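Local coordinates for nucleoporin nup120 (Schizosaccharomyces pombe, PDB 4GQ2), which serves as a structural constituent of the nuclear pore complex, whose nucleoporins build the pore and can also dock transport factors in transit, at residues Ser586-Phe590 against Ser591-Glu595; Ile596-Ser599 against Leu600-Val604. One frame throughout, in Å; residues are numbered along the deposited sequence.

Contact 1 (Ser586-Phe590 against Ser591-Glu595); sequences SCMSF and STLSE
The N-terminal turn of helix 590-605 forms here, with S589 at the N-cap position and T592 three residues further on, joined through a water. That water accepts from the S589 backbone N at 2.8 Å and hydrogen-bonds T592 OG1 at 2.7 Å, bridging the cap residue to the first turn. T592 presents the hydroxyl on this side because OG1 stands anti to its own carbonyl carbon (chi1 -59°), which turns CG2 the other way, toward the sulfur of M588. There the two side chains cross at a slant, SD 4.0 Å from T592 CG2. The same OG1 has a weak hydrogen bond to N627 as a further partner.

Below the cap the main chain takes over. L593 N gives a nearly straight bond to S589 O, 2.8 Å long with an N-H...O angle of 169°, and S594 N reaches F590 O at 3.0 Å, more bent at 143°. An apolar contact lies alongside: M588 CB meets L593 CD2 at 3.8 Å, so M588, just before the N-cap, packs against L593, four residues after the N-cap. The F590 ring meets the ring of F408, while S594 OG hydrogen-bonds S415 and S416. The entering loop thus meets its helix through one backbone bond from the N-cap, a water and the apolar contacts of M588. The pairing of M588 with L593 across the N-cap residue is that of a hydrophobic staple.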
ATOM      1  N   SER A 586      15.023   5.187 -19.316  1.00 38.36           N
ATOM      2  CA  SER A 586      15.971   4.165 -18.869  1.00 46.23           C
ATOM      3  C   SER A 586      17.382   4.699 -18.605  1.00 43.46           C
ATOM      4  O   SER A 586      18.260   3.947 -18.191  1.00 51.33           O
ATOM      5  CB  SER A 586      16.022   3.024 -19.884  1.00 44.44           C
ATOM      6  OG  SER A 586      16.787   3.411 -21.012  1.00 53.93           O
ATOM      7  N   CYS A 587      17.599   5.988 -18.854  1.00 44.76           N
ATOM      8  CA  CYS A 587      18.854   6.659 -18.488  1.00 45.62           C
ATOM      9  C   CYS A 587      18.935   6.987 -16.993  1.00 51.18           C
ATOM     10  O   CYS A 587      20.005   7.334 -16.483  1.00 49.67           O
ATOM     11  CB  CYS A 587      19.020   7.954 -19.286  1.00 45.47           C
ATOM     12  SG  CYS A 587      19.179   7.721 -21.070  1.00 52.18           S
ATOM     13  N   MET A 588      17.799   6.881 -16.307  1.00 52.56           N
ATOM     14  CA  MET A 588      17.675   7.278 -14.912  1.00 48.22           C
ATOM     15  C   MET A 588      17.780   6.077 -13.987  1.00 50.51           C
ATOM     16  O   MET A 588      17.085   5.077 -14.186  1.00 51.21           O
ATOM     17  CB  MET A 588      16.325   7.970 -14.666  1.00 44.27           C
ATOM     18  CG  MET A 588      15.926   8.996 -15.706  1.00 39.54           C
ATOM     19  SD  MET A 588      17.150  10.296 -15.947  1.00 49.05           S
ATOM     20  CE  MET A 588      16.369  11.201 -17.283  1.00 47.00           C
ATOM     21  N   SER A 589      18.631   6.191 -12.967  1.00 43.58           N
ATOM     22  CA  SER A 589      18.717   5.172 -11.920  1.00 50.65           C
ATOM     23  C   SER A 589      17.579   5.344 -10.904  1.00 51.00           C
ATOM     24  O   SER A 589      16.916   6.392 -10.870  1.00 44.40           O
ATOM     25  CB  SER A 589      20.076   5.241 -11.211  1.00 45.76           C
ATOM     26  OG  SER A 589      20.241   6.484 -10.544  1.00 53.77           O
ATOM     27  N   PHE A 590      17.371   4.320 -10.078  1.00 52.57           N
ATOM     28  CA  PHE A 590      16.359   4.346  -9.023  1.00 49.15           C
ATOM     29  C   PHE A 590      16.428   5.642  -8.217  1.00 51.83           C
ATOM     30  O   PHE A 590      15.403   6.255  -7.924  1.00 57.90           O
ATOM     31  CB  PHE A 590      16.522   3.143  -8.082  1.00 46.89           C
ATOM     32  CG  PHE A 590      15.596   3.176  -6.892  1.00 48.91           C
ATOM     33  CD1 PHE A 590      15.963   3.836  -5.723  1.00 39.20           C
ATOM     34  CD2 PHE A 590      14.345   2.560  -6.946  1.00 51.47           C
ATOM     35  CE1 PHE A 590      15.106   3.882  -4.633  1.00 40.63           C
ATOM     36  CE2 PHE A 590      13.485   2.599  -5.856  1.00 51.05           C
ATOM     37  CZ  PHE A 590      13.867   3.263  -4.695  1.00 46.23           C
ATOM     38  N   SER A 591      17.648   6.042  -7.870  1.00 52.77           N
ATOM     39  CA  SER A 591      17.895   7.223  -7.052  1.00 42.09           C
ATOM     40  C   SER A 591      17.507   8.518  -7.776  1.00 43.31           C
ATOM     41  O   SER A 591      16.929   9.420  -7.173  1.00 49.79           O
ATOM     42  CB  SER A 591      19.368   7.241  -6.618  1.00 44.44           C
ATOM     43  OG  SER A 591      19.762   8.516  -6.136  1.00 58.55           O
ATOM     44  N   THR A 592      17.828   8.602  -9.064  1.00 44.76           N
ATOM     45  CA  THR A 592      17.448   9.752  -9.880  1.00 44.43           C
ATOM     46  C   THR A 592      15.931   9.796 -10.053  1.00 36.17           C
ATOM     47  O   THR A 592      15.326  10.860  -9.936  1.00 36.34           O
ATOM     48  CB  THR A 592      18.147   9.739 -11.265  1.00 47.67           C
ATOM     49  OG1 THR A 592      19.572   9.753 -11.092  1.00 48.07           O
ATOM     50  CG2 THR A 592      17.747  10.947 -12.092  1.00 36.07           C
ATOM     51  N   LEU A 593      15.327   8.638 -10.316  1.00 35.43           N
ATOM     52  CA  LEU A 593      13.874   8.533 -10.494  1.00 35.14           C
ATOM     53  C   LEU A 593      13.128   9.004  -9.265  1.00 40.20           C
ATOM     54  O   LEU A 593      12.081   9.656  -9.362  1.00 37.67           O
ATOM     55  CB  LEU A 593      13.461   7.092 -10.796  1.00 30.30           C
ATOM     56  CG  LEU A 593      13.586   6.648 -12.252  1.00 44.86           C
ATOM     57  CD1 LEU A 593      13.061   5.228 -12.434  1.00 37.43           C
ATOM     58  CD2 LEU A 593      12.847   7.620 -13.166  1.00 53.87           C
ATOM     59  N   SER A 594      13.687   8.673  -8.105  1.00 38.77           N
ATOM     60  CA  SER A 594      13.078   9.005  -6.833  1.00 36.23           C
ATOM     61  C   SER A 594      13.088  10.519  -6.636  1.00 34.15           C
ATOM     62  O   SER A 594      12.145  11.088  -6.073  1.00 38.80           O
ATOM     63  CB  SER A 594      13.808   8.270  -5.709  1.00 39.71           C
ATOM     64  OG  SER A 594      13.289   8.624  -4.448  1.00 53.50           O
ATOM     65  N   GLU A 595      14.140  11.167  -7.128  1.00 29.28           N
ATOM     66  CA  GLU A 595      14.255  12.623  -7.046  1.00 35.86           C
ATOM     67  C   GLU A 595      13.315  13.304  -8.039  1.00 45.09           C
ATOM     68  O   GLU A 595      12.730  14.353  -7.741  1.00 42.94           O
ATOM     69  CB  GLU A 595      15.703  13.072  -7.280  1.00 46.52           C
ATOM     70  CG  GLU A 595      16.660  12.623  -6.185  1.00 52.45           C
ATOM     71  CD  GLU A 595      18.055  13.205  -6.323  1.00 64.30           C
ATOM     72  OE1 GLU A 595      18.846  12.681  -7.141  1.00 57.71           O
ATOM     73  OE2 GLU A 595      18.367  14.171  -5.590  1.00 67.57           O
TER
HETATM   74  O   HOH W   1      20.598   8.241 -13.103  1.00 51.23           O

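Contact 2 (Ile596-Ser599 against Leu600-Val604); sequences IRYS and LRELV
R601 lays its guanidinium over the backbone of R597 and Y598, one turn back along helix 590-605, in a pairing of side chains three and four residues apart on an alpha-helix. The bend of its chain at chi3 (-60°) folds the group back toward the preceding turn: one face has Y598 CA and R597 O each 3.5 Å above it, both offset toward the rim. Against the tyrosine ring the guanidinium stands almost perpendicular, the planes 87° apart, and NH1 comes obliquely to within 3.6 Å of Y598 CD2, so the two groups are not stacked. Replacing R601 by alanine removes the guanidinium, which would probably uncover the backbone at R597 O and Y598 CA and open a gap beside Y598 CD2.

Farther round the same ring, E602 extends its carboxylate past CE1, with OE1 3.7 Å from that carbon and the two planes strongly inclined. The phenol has its polar partners elsewhere: Y598 OH hydrogen-bonds a polar side chain and the backbone of another protein's chain. R597, its chain extended from CG to NE, makes a salt bridge through NE to E694 on helix 672-703.

On another side of the helix I596 and L600 run side by side in the same direction, both touching F619 of helix 612-624. S599 OG is held by H623 and by the backbone oxygen of E595. Beneath all of this runs regular i to i+4 bonding, with L600 N on I596 O, R601 N on R597 O and E602 N on Y598 O. In the last of these turns, L603 N donates to S599 O at 2.8 Å.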
ATOM      1  N   ILE A 596      13.174  12.690  -9.216  1.00 40.50           N
ATOM      2  CA  ILE A 596      12.303  13.195 -10.267  1.00 36.59           C
ATOM      3  C   ILE A 596      10.831  13.173  -9.827  1.00 39.13           C
ATOM      4  O   ILE A 596      10.093  14.155 -10.025  1.00 40.55           O
ATOM      5  CB  ILE A 596      12.533  12.421 -11.579  1.00 36.28           C
ATOM      6  CG1 ILE A 596      13.810  12.927 -12.254  1.00 38.33           C
ATOM      7  CG2 ILE A 596      11.347  12.558 -12.519  1.00 34.14           C
ATOM      8  CD1 ILE A 596      14.311  12.049 -13.387  1.00 40.87           C
ATOM      9  N   ARG A 597      10.418  12.076  -9.202  1.00 31.65           N
ATOM     10  CA  ARG A 597       9.035  11.944  -8.760  1.00 35.71           C
ATOM     11  C   ARG A 597       8.696  12.915  -7.626  1.00 36.20           C
ATOM     12  O   ARG A 597       7.575  13.415  -7.542  1.00 43.83           O
ATOM     13  CB  ARG A 597       8.724  10.497  -8.403  1.00 36.47           C
ATOM     14  CG  ARG A 597       8.838   9.592  -9.621  1.00 33.70           C
ATOM     15  CD  ARG A 597       8.644   8.115  -9.300  1.00 33.03           C
ATOM     16  NE  ARG A 597       8.622   7.364 -10.550  1.00 40.09           N
ATOM     17  CZ  ARG A 597       8.983   6.095 -10.694  1.00 38.88           C
ATOM     18  NH1 ARG A 597       9.399   5.390  -9.657  1.00 38.28           N
ATOM     19  NH2 ARG A 597       8.928   5.528 -11.892  1.00 35.48           N
ATOM     20  N   TYR A 598       9.685  13.208  -6.787  1.00 35.57           N
ATOM     21  CA  TYR A 598       9.553  14.238  -5.763  1.00 29.57           C
ATOM     22  C   TYR A 598       9.395  15.634  -6.379  1.00 28.19           C
ATOM     23  O   TYR A 598       8.593  16.422  -5.908  1.00 30.88           O
ATOM     24  CB  TYR A 598      10.760  14.202  -4.811  1.00 28.28           C
ATOM     25  CG  TYR A 598      10.780  15.355  -3.832  1.00 29.18           C
ATOM     26  CD1 TYR A 598      11.298  16.596  -4.203  1.00 29.06           C
ATOM     27  CD2 TYR A 598      10.262  15.211  -2.536  1.00 29.99           C
ATOM     28  CE1 TYR A 598      11.309  17.664  -3.316  1.00 36.48           C
ATOM     29  CE2 TYR A 598      10.274  16.273  -1.640  1.00 31.00           C
ATOM     30  CZ  TYR A 598      10.799  17.492  -2.034  1.00 39.01           C
ATOM     31  OH  TYR A 598      10.818  18.546  -1.154  1.00 51.87           O
ATOM     32  N   SER A 599      10.169  15.935  -7.423  1.00 32.78           N
ATOM     33  CA  SER A 599       9.997  17.173  -8.187  1.00 32.60           C
ATOM     34  C   SER A 599       8.627  17.246  -8.880  1.00 37.49           C
ATOM     35  O   SER A 599       8.002  18.310  -8.902  1.00 34.96           O
ATOM     36  CB  SER A 599      11.087  17.314  -9.247  1.00 30.50           C
ATOM     37  OG  SER A 599      12.354  17.434  -8.656  1.00 36.36           O
ATOM     38  N   LEU A 600       8.172  16.127  -9.451  1.00 32.70           N
ATOM     39  CA  LEU A 600       6.883  16.114 -10.168  1.00 38.39           C
ATOM     40  C   LEU A 600       5.737  16.262  -9.188  1.00 38.66           C
ATOM     41  O   LEU A 600       4.762  16.961  -9.461  1.00 38.12           O
ATOM     42  CB  LEU A 600       6.703  14.846 -11.025  1.00 28.99           C
ATOM     43  CG  LEU A 600       7.641  14.670 -12.223  1.00 28.99           C
ATOM     44  CD1 LEU A 600       7.504  13.286 -12.842  1.00 27.36           C
ATOM     45  CD2 LEU A 600       7.379  15.751 -13.266  1.00 33.17           C
ATOM     46  N   ARG A 601       5.882  15.614  -8.037  1.00 36.40           N
ATOM     47  CA  ARG A 601       4.939  15.749  -6.929  1.00 38.80           C
ATOM     48  C   ARG A 601       4.822  17.219  -6.547  1.00 44.49           C
ATOM     49  O   ARG A 601       3.721  17.755  -6.431  1.00 42.18           O
ATOM     50  CB  ARG A 601       5.457  14.944  -5.741  1.00 44.88           C
ATOM     51  CG  ARG A 601       4.413  14.403  -4.786  1.00 53.27           C
ATOM     52  CD  ARG A 601       5.097  13.568  -3.715  1.00 58.68           C
ATOM     53  NE  ARG A 601       5.821  12.437  -4.298  1.00 77.45           N
ATOM     54  CZ  ARG A 601       7.048  12.052  -3.948  1.00 63.42           C
ATOM     55  NH1 ARG A 601       7.720  12.712  -3.018  1.00 65.95           N
ATOM     56  NH2 ARG A 601       7.614  11.012  -4.545  1.00 52.50           N
ATOM     57  N   GLU A 602       5.974  17.866  -6.385  1.00 40.14           N
ATOM     58  CA  GLU A 602       6.052  19.272  -6.013  1.00 44.15           C
ATOM     59  C   GLU A 602       5.371  20.117  -7.089  1.00 46.02           C
ATOM     60  O   GLU A 602       4.587  21.023  -6.792  1.00 44.56           O
ATOM     61  CB  GLU A 602       7.521  19.659  -5.862  1.00 45.73           C
ATOM     62  CG  GLU A 602       7.819  20.763  -4.871  1.00 68.54           C
ATOM     63  CD  GLU A 602       9.309  20.892  -4.584  1.00 79.89           C
ATOM     64  OE1 GLU A 602       9.687  20.946  -3.390  1.00 85.68           O
ATOM     65  OE2 GLU A 602      10.106  20.929  -5.547  1.00 69.83           O
ATOM     66  N   LEU A 603       5.638  19.775  -8.340  1.00 50.30           N
ATOM     67  CA  LEU A 603       5.066  20.471  -9.485  1.00 47.45           C
ATOM     68  C   LEU A 603       3.534  20.409  -9.517  1.00 49.05           C
ATOM     69  O   LEU A 603       2.884  21.404  -9.831  1.00 47.92           O
ATOM     70  CB  LEU A 603       5.637  19.880 -10.774  1.00 43.53           C
ATOM     71  CG  LEU A 603       6.140  20.828 -11.856  1.00 57.16           C
ATOM     72  CD1 LEU A 603       7.427  21.499 -11.398  1.00 68.14           C
ATOM     73  CD2 LEU A 603       6.374  20.063 -13.150  1.00 40.22           C
ATOM     74  N   VAL A 604       2.964  19.249  -9.189  1.00 42.31           N
ATOM     75  CA  VAL A 604       1.514  19.052  -9.310  1.00 37.77           C
ATOM     76  C   VAL A 604       0.753  19.299  -8.011  1.00 45.00           C
ATOM     77  O   VAL A 604      -0.476  19.270  -7.998  1.00 46.54           O
ATOM     78  CB  VAL A 604       1.134  17.656  -9.875  1.00 38.86           C
ATOM     79  CG1 VAL A 604       1.793  17.413 -11.229  1.00 35.01           C
ATOM     80  CG2 VAL A 604       1.469  16.537  -8.894  1.00 30.36           C
TER

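Contact 1 and contact 2 follow each other without interruption along the chain, their centres about 13 Å apart. Contact 1 covers the loop after helix 571-585 and the start of helix 590-605; contact 2 takes in most of the rest of that helix. They also touch directly, M588 CG packing 4.2 Å from I596 CD1, so the entering loop lies against the middle of the helix. Near its beginning the helix meets loop residues such as N413 and S415, and farther along it packs among helices 612-624, 672-703 and 719-739. The one helix thus touches both these loops and the neighbouring helices of this pore scaffold protein.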